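Local coordinates for polyphenol oxidase, chloroplastic (Malus domestica, PDB 6ELV), which catalyses the oxidation of mono- and o-diphenols to o-diquinones and is represented here by its separately expressed C-terminal domain, at residues 64-69 with 102-107; 49-54 with 125-130. All coordinates share one frame; numbering follows the deposited sequence.

Both contacts bridge the same two sheets of a beta sandwich, and both do so with aliphatic side chains alone. Contact 2, in which all four touching residues are buried, belongs to the core; contact 1 is partly buried, since its leucines, on the outermost strand 99-107, are only partly covered. The hydrogen bonding lies within each sheet instead: Thr102 N probably donates to Ile54 O (2.8 Å), joining segments 49-54 and 102-107, while Val128 N probably donates to Asp65 O (2.8 Å), joining 64-69 and 125-130. The four segments thus illustrate a common division of labour, with backbone bonds building the sheets and side chains filling the interior between them.

Contact 1: 64-69 with 102-107; sequences FDVYVN and TILRLG
Val66 of strand 62-70 faces Leu104 and Leu106 of strand 99-107, and its short side chain makes the closest contacts from its own side. The CA atoms of Val66 and Leu106 stay 9.0 Å apart, too far for backbone pairing, as expected of strands in opposed sheets. Followed outward, the valine first offers its CB, which lies 3.8 Å from CD1 of Leu106. Its CG1 branch, anti to the backbone N (chi1 -176°), meets the same methyl, with 3.9 Å between Val66 CG1 and Leu106 CD1. The other branch is shared: Val66 CG2 is 4.0 Å from Leu106 CD1 and 4.1 Å from Leu104 CD2. One leucine methyl is therefore set against the fork of the valine, touching the branch point and both prongs, whereas the second leucine grazes a single prong.

The two leucines arrive by different routes. Leu106 turns CG back beside its backbone N (chi1 -57°) and runs on extended, which brings CD1 across the valine at a slant. The side chain of Leu104 instead slides past that of Val66 in the opposite direction, meeting it through CD2 and CG2. Because the two are i and i+2 on one strand, they come from the same face, and their methyls also meet each other, Leu104 CD2 lying 4.0 Å from Leu106 CD1.

Around this point the sandwich closes from several directions. Val66 also touches Leu127 on the adjacent strand 122-131 and Ile51 on strand 48-57, while its backbone pairs with Ala84 and Gly85 of strand 82-89. From that last strand Phe87 reaches Leu104 and Ala84 reaches Leu106, so one outermost strand of each sheet, 82-89 and 99-107, meet beside the valine.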
loop_
_atom_site.group_PDB
_atom_site.type_symbol
_atom_site.label_atom_id
_atom_site.label_comp_id
_atom_site.label_asym_id
_atom_site.label_seq_id
_atom_site.Cartn_x
_atom_site.Cartn_y
_atom_site.Cartn_z
ATOM N N PHE A 64 3.971 8.547 -5.261
ATOM C CA PHE A 64 2.625 8.216 -4.836
ATOM C C PHE A 64 2.616 8.069 -3.324
ATOM O O PHE A 64 3.611 7.662 -2.714
ATOM C CB PHE A 64 2.033 6.989 -5.560
ATOM C CG PHE A 64 2.708 5.665 -5.270
ATOM C CD1 PHE A 64 2.363 4.906 -4.153
ATOM C CD2 PHE A 64 3.629 5.143 -6.167
ATOM C CE1 PHE A 64 2.951 3.679 -3.918
ATOM C CE2 PHE A 64 4.228 3.915 -5.944
ATOM C CZ PHE A 64 3.891 3.179 -4.816
ATOM N N ASP A 65 1.479 8.406 -2.731
ATOM C CA ASP A 65 1.292 8.357 -1.294
ATOM C C ASP A 65 0.369 7.197 -0.936
ATOM O O ASP A 65 -0.491 6.795 -1.727
ATOM C CB ASP A 65 0.743 9.686 -0.770
ATOM C CG ASP A 65 1.665 10.864 -1.064
ATOM O OD1 ASP A 65 2.896 10.678 -1.211
ATOM O OD2 ASP A 65 1.151 11.991 -1.132
ATOM N N VAL A 66 0.567 6.652 0.258
ATOM C CA VAL A 66 -0.147 5.466 0.713
ATOM C C VAL A 66 -0.879 5.795 2.002
ATOM O O VAL A 66 -0.275 6.335 2.941
ATOM C CB VAL A 66 0.823 4.296 0.948
ATOM C CG1 VAL A 66 0.056 3.033 1.331
ATOM C CG2 VAL A 66 1.691 4.062 -0.281
ATOM N N TYR A 67 -2.166 5.454 2.044
ATOM C CA TYR A 67 -3.015 5.655 3.211
ATOM C C TYR A 67 -3.695 4.340 3.576
ATOM O O TYR A 67 -3.867 3.453 2.737
ATOM C CB TYR A 67 -4.092 6.726 2.954
ATOM C CG TYR A 67 -3.535 8.109 2.731
ATOM C CD1 TYR A 67 -2.915 8.453 1.533
ATOM C CD2 TYR A 67 -3.638 9.080 3.715
ATOM C CE1 TYR A 67 -2.411 9.721 1.337
ATOM C CE2 TYR A 67 -3.135 10.351 3.521
ATOM C CZ TYR A 67 -2.508 10.661 2.336
ATOM O OH TYR A 67 -2.002 11.927 2.136
ATOM N N VAL A 68 -4.115 4.232 4.832
ATOM C CA VAL A 68 -4.827 3.053 5.315
ATOM C C VAL A 68 -6.071 3.504 6.067
ATOM O O VAL A 68 -6.042 4.512 6.781
ATOM C CB VAL A 68 -3.906 2.205 6.227
ATOM C CG1 VAL A 68 -4.641 1.004 6.808
ATOM C CG2 VAL A 68 -2.695 1.730 5.450
ATOM N N ASN A 69 -7.155 2.738 5.943
ATOM C CA ASN A 69 -8.340 2.987 6.751
ATOM C C ASN A 69 -8.984 1.670 7.149
ATOM O O ASN A 69 -8.732 0.623 6.558
ATOM C CB ASN A 69 -9.366 3.946 6.094
ATOM C CG ASN A 69 -10.078 3.364 4.876
ATOM O OD1 ASN A 69 -9.649 3.574 3.740
ATOM N ND2 ASN A 69 -11.200 2.688 5.096
ATOM N N THR A 102 10.894 -2.195 -8.269
ATOM C CA THR A 102 11.263 -2.058 -6.873
ATOM C C THR A 102 10.060 -2.356 -5.978
ATOM O O THR A 102 9.041 -2.888 -6.420
ATOM C CB THR A 102 11.941 -0.701 -6.660
ATOM O OG1 THR A 102 12.529 -0.671 -5.360
ATOM C CG2 THR A 102 10.964 0.464 -6.833
ATOM N N ILE A 103 10.195 -2.003 -4.704
ATOM C CA ILE A 103 9.265 -2.414 -3.662
ATOM C C ILE A 103 9.211 -1.293 -2.640
ATOM O O ILE A 103 10.146 -0.499 -2.515
ATOM C CB ILE A 103 9.784 -3.731 -3.036
ATOM C CG1 ILE A 103 8.800 -4.369 -2.052
ATOM C CG2 ILE A 103 11.117 -3.497 -2.362
ATOM C CD1 ILE A 103 9.061 -5.839 -1.902
ATOM N N LEU A 104 8.091 -1.205 -1.929
ATOM C CA LEU A 104 7.957 -0.285 -0.811
ATOM C C LEU A 104 7.399 -1.064 0.366
ATOM O O LEU A 104 6.392 -1.760 0.215
ATOM C CB LEU A 104 7.019 0.881 -1.150
ATOM C CG LEU A 104 6.821 1.924 -0.042
ATOM C CD1 LEU A 104 8.084 2.725 0.218
ATOM C CD2 LEU A 104 5.643 2.832 -0.346
ATOM N N ARG A 105 8.027 -0.921 1.529
ATOM C CA ARG A 105 7.562 -1.569 2.753
ATOM C C ARG A 105 7.293 -0.512 3.811
ATOM O O ARG A 105 8.158 0.329 4.088
ATOM C CB ARG A 105 8.589 -2.573 3.280
ATOM C CG ARG A 105 8.861 -3.708 2.325
ATOM C CD ARG A 105 9.729 -4.783 2.972
ATOM N NE ARG A 105 10.071 -5.857 2.041
ATOM C CZ ARG A 105 11.071 -5.807 1.161
ATOM N NH1 ARG A 105 11.834 -4.727 1.084
ATOM N NH2 ARG A 105 11.310 -6.835 0.355
ATOM N N LEU A 106 6.100 -0.574 4.417
ATOM C CA LEU A 106 5.646 0.414 5.388
ATOM C C LEU A 106 5.185 -0.277 6.669
ATOM O O LEU A 106 4.422 -1.246 6.627
ATOM C CB LEU A 106 4.471 1.224 4.821
ATOM C CG LEU A 106 4.751 1.956 3.506
ATOM C CD1 LEU A 106 3.490 2.680 3.043
ATOM C CD2 LEU A 106 5.900 2.925 3.658
ATOM N N GLY A 107 5.617 0.233 7.820
ATOM C CA GLY A 107 5.169 -0.342 9.087
ATOM C C GLY A 107 3.737 0.054 9.414
ATOM O O GLY A 107 3.365 1.234 9.325
#

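Contact 2: 49-54 with 125-130; sequences LVIEGI and VTLVPK
The hydrophobic interior of the domain's beta sandwich is bridged here by two pairs of residues: Leu49 with Val125, and Ile51 with Leu127. Each pair joins strand 48-57 of the antiparallel four-stranded sheet to strand 122-131 of the mixed sheet facing it. The CA atoms of Leu49 and Val125 lie 9.1 Å apart and those of Ile51 and Leu127 10.0 Å, distances that the side chains must span.

Leu49 and Val125 meet tip to tip. With CG anti to its backbone N (chi1 179°), Leu49 sends both methyls across the gap: Leu49 CD1 is 3.9 Å from Val125 CG2, and Leu49 CD2 is 4.1 Å from both CG1 and CG2 of Val125. Two forked ends thus share three methyl contacts, and neither branch of either residue is left out.

Ile51 and Leu127 rely on one contact, 4.0 Å between Ile51 CD1 and Leu127 CD2. The isoleucine places CG1 beside its backbone N (chi1 -57°) and then extends, putting CD1 at the far end of its reach; it and Leu127 slide past one another in opposite directions. Ile136 on strand 135-142 and Leu104 on strand 99-107 also touch Ile51, covering it from both neighbouring strands of its own sheet.

Just beyond this pair, strand 48-57 carries a G1 beta bulge, in which Gly53 and Ile54 together face Thr102; the positive phi of Gly53 (62°) is a conformation that favours glycine.

All four touching residues are buried, and saturated carbon is all they bring to one another. Such an interface has no directional bonds to fix its geometry, so the sheets are held together here by close packing and the exclusion of water.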
loop_
_atom_site.group_PDB
_atom_site.type_symbol
_atom_site.label_atom_id
_atom_site.label_comp_id
_atom_site.label_asym_id
_atom_site.label_seq_id
_atom_site.Cartn_x
_atom_site.Cartn_y
_atom_site.Cartn_z
ATOM N N LEU A 49 3.221 -3.549 5.514
ATOM C CA LEU A 49 2.553 -3.433 4.222
ATOM C C LEU A 49 3.616 -3.443 3.127
ATOM O O LEU A 49 4.563 -2.652 3.169
ATOM C CB LEU A 49 1.781 -2.117 4.186
ATOM C CG LEU A 49 1.028 -1.776 2.905
ATOM C CD1 LEU A 49 -0.035 -2.820 2.609
ATOM C CD2 LEU A 49 0.402 -0.405 3.041
ATOM N N VAL A 50 3.460 -4.336 2.154
ATOM C CA VAL A 50 4.431 -4.532 1.082
ATOM C C VAL A 50 3.748 -4.214 -0.237
ATOM O O VAL A 50 2.764 -4.863 -0.610
ATOM C CB VAL A 50 4.992 -5.960 1.074
ATOM C CG1 VAL A 50 6.085 -6.098 0.011
ATOM C CG2 VAL A 50 5.518 -6.328 2.444
ATOM N N ILE A 51 4.258 -3.213 -0.932
ATOM C CA ILE A 51 3.804 -2.873 -2.270
ATOM C C ILE A 51 4.882 -3.354 -3.215
ATOM O O ILE A 51 6.000 -2.833 -3.201
ATOM C CB ILE A 51 3.558 -1.371 -2.392
ATOM C CG1 ILE A 51 2.540 -1.004 -1.327
ATOM C CG2 ILE A 51 3.056 -1.013 -3.779
ATOM C CD1 ILE A 51 2.363 0.424 -1.152
ATOM N N GLU A 52 4.554 -4.367 -4.014
ATOM C CA GLU A 52 5.523 -5.086 -4.826
ATOM C C GLU A 52 5.431 -4.687 -6.290
ATOM O O GLU A 52 4.403 -4.196 -6.763
ATOM C CB GLU A 52 5.299 -6.597 -4.720
ATOM N N GLY A 53 6.522 -4.944 -7.009
ATOM C CA GLY A 53 6.498 -4.791 -8.452
ATOM C C GLY A 53 6.226 -3.374 -8.899
ATOM O O GLY A 53 5.531 -3.166 -9.902
ATOM N N ILE A 54 6.756 -2.393 -8.172
ATOM C CA ILE A 54 6.633 -0.991 -8.557
ATOM C C ILE A 54 7.562 -0.753 -9.738
ATOM O O ILE A 54 8.781 -0.919 -9.617
ATOM C CB ILE A 54 7.005 -0.082 -7.380
ATOM C CG1 ILE A 54 6.113 -0.346 -6.166
ATOM C CG2 ILE A 54 6.982 1.384 -7.790
ATOM C CD1 ILE A 54 6.598 0.367 -4.922
ATOM N N VAL A 125 -6.296 -0.161 1.779
ATOM C CA VAL A 125 -5.104 0.580 1.391
ATOM C C VAL A 125 -5.469 1.453 0.203
ATOM O O VAL A 125 -6.025 0.958 -0.787
ATOM C CB VAL A 125 -3.946 -0.369 1.043
ATOM C CG1 VAL A 125 -2.726 0.416 0.563
ATOM C CG2 VAL A 125 -3.575 -1.203 2.280
ATOM N N THR A 126 -5.127 2.734 0.294
ATOM C CA THR A 126 -5.363 3.702 -0.766
ATOM C C THR A 126 -4.018 4.155 -1.318
ATOM O O THR A 126 -3.124 4.523 -0.549
ATOM C CB THR A 126 -6.148 4.902 -0.215
ATOM O OG1 THR A 126 -7.423 4.462 0.275
ATOM C CG2 THR A 126 -6.410 5.954 -1.278
ATOM N N LEU A 127 -3.890 4.135 -2.642
ATOM C CA LEU A 127 -2.701 4.617 -3.333
ATOM C C LEU A 127 -3.085 5.883 -4.086
ATOM O O LEU A 127 -4.040 5.873 -4.874
ATOM C CB LEU A 127 -2.172 3.562 -4.303
ATOM C CG LEU A 127 -1.873 2.181 -3.710
ATOM C CD1 LEU A 127 -1.293 1.294 -4.786
ATOM C CD2 LEU A 127 -0.925 2.282 -2.544
ATOM N N VAL A 128 -2.340 6.956 -3.854
ATOM C CA VAL A 128 -2.656 8.282 -4.372
ATOM C C VAL A 128 -1.510 8.731 -5.259
ATOM O O VAL A 128 -0.470 9.173 -4.766
ATOM C CB VAL A 128 -2.865 9.288 -3.228
ATOM C CG1 VAL A 128 -3.318 10.616 -3.785
ATOM C CG2 VAL A 128 -3.854 8.754 -2.172
ATOM N N PRO A 129 -1.650 8.638 -6.581
ATOM C CA PRO A 129 -0.566 9.098 -7.444
ATOM C C PRO A 129 -0.473 10.615 -7.396
ATOM O O PRO A 129 -1.489 11.324 -7.393
ATOM C CB PRO A 129 -0.968 8.588 -8.833
ATOM C CG PRO A 129 -2.465 8.555 -8.783
ATOM C CD PRO A 129 -2.800 8.131 -7.355
ATOM N N LYS A 130 0.758 11.104 -7.345
ATOM C CA LYS A 130 1.046 12.531 -7.360
ATOM C C LYS A 130 1.727 12.970 -8.643
ATOM O O LYS A 130 1.369 14.008 -9.201
ATOM C CB LYS A 130 1.890 12.920 -6.139
ATOM C CG LYS A 130 1.235 12.571 -4.805
ATOM C CD LYS A 130 -0.098 13.270 -4.641
ATOM C CE LYS A 130 0.073 14.766 -4.478
ATOM N NZ LYS A 130 -1.165 15.404 -3.950
#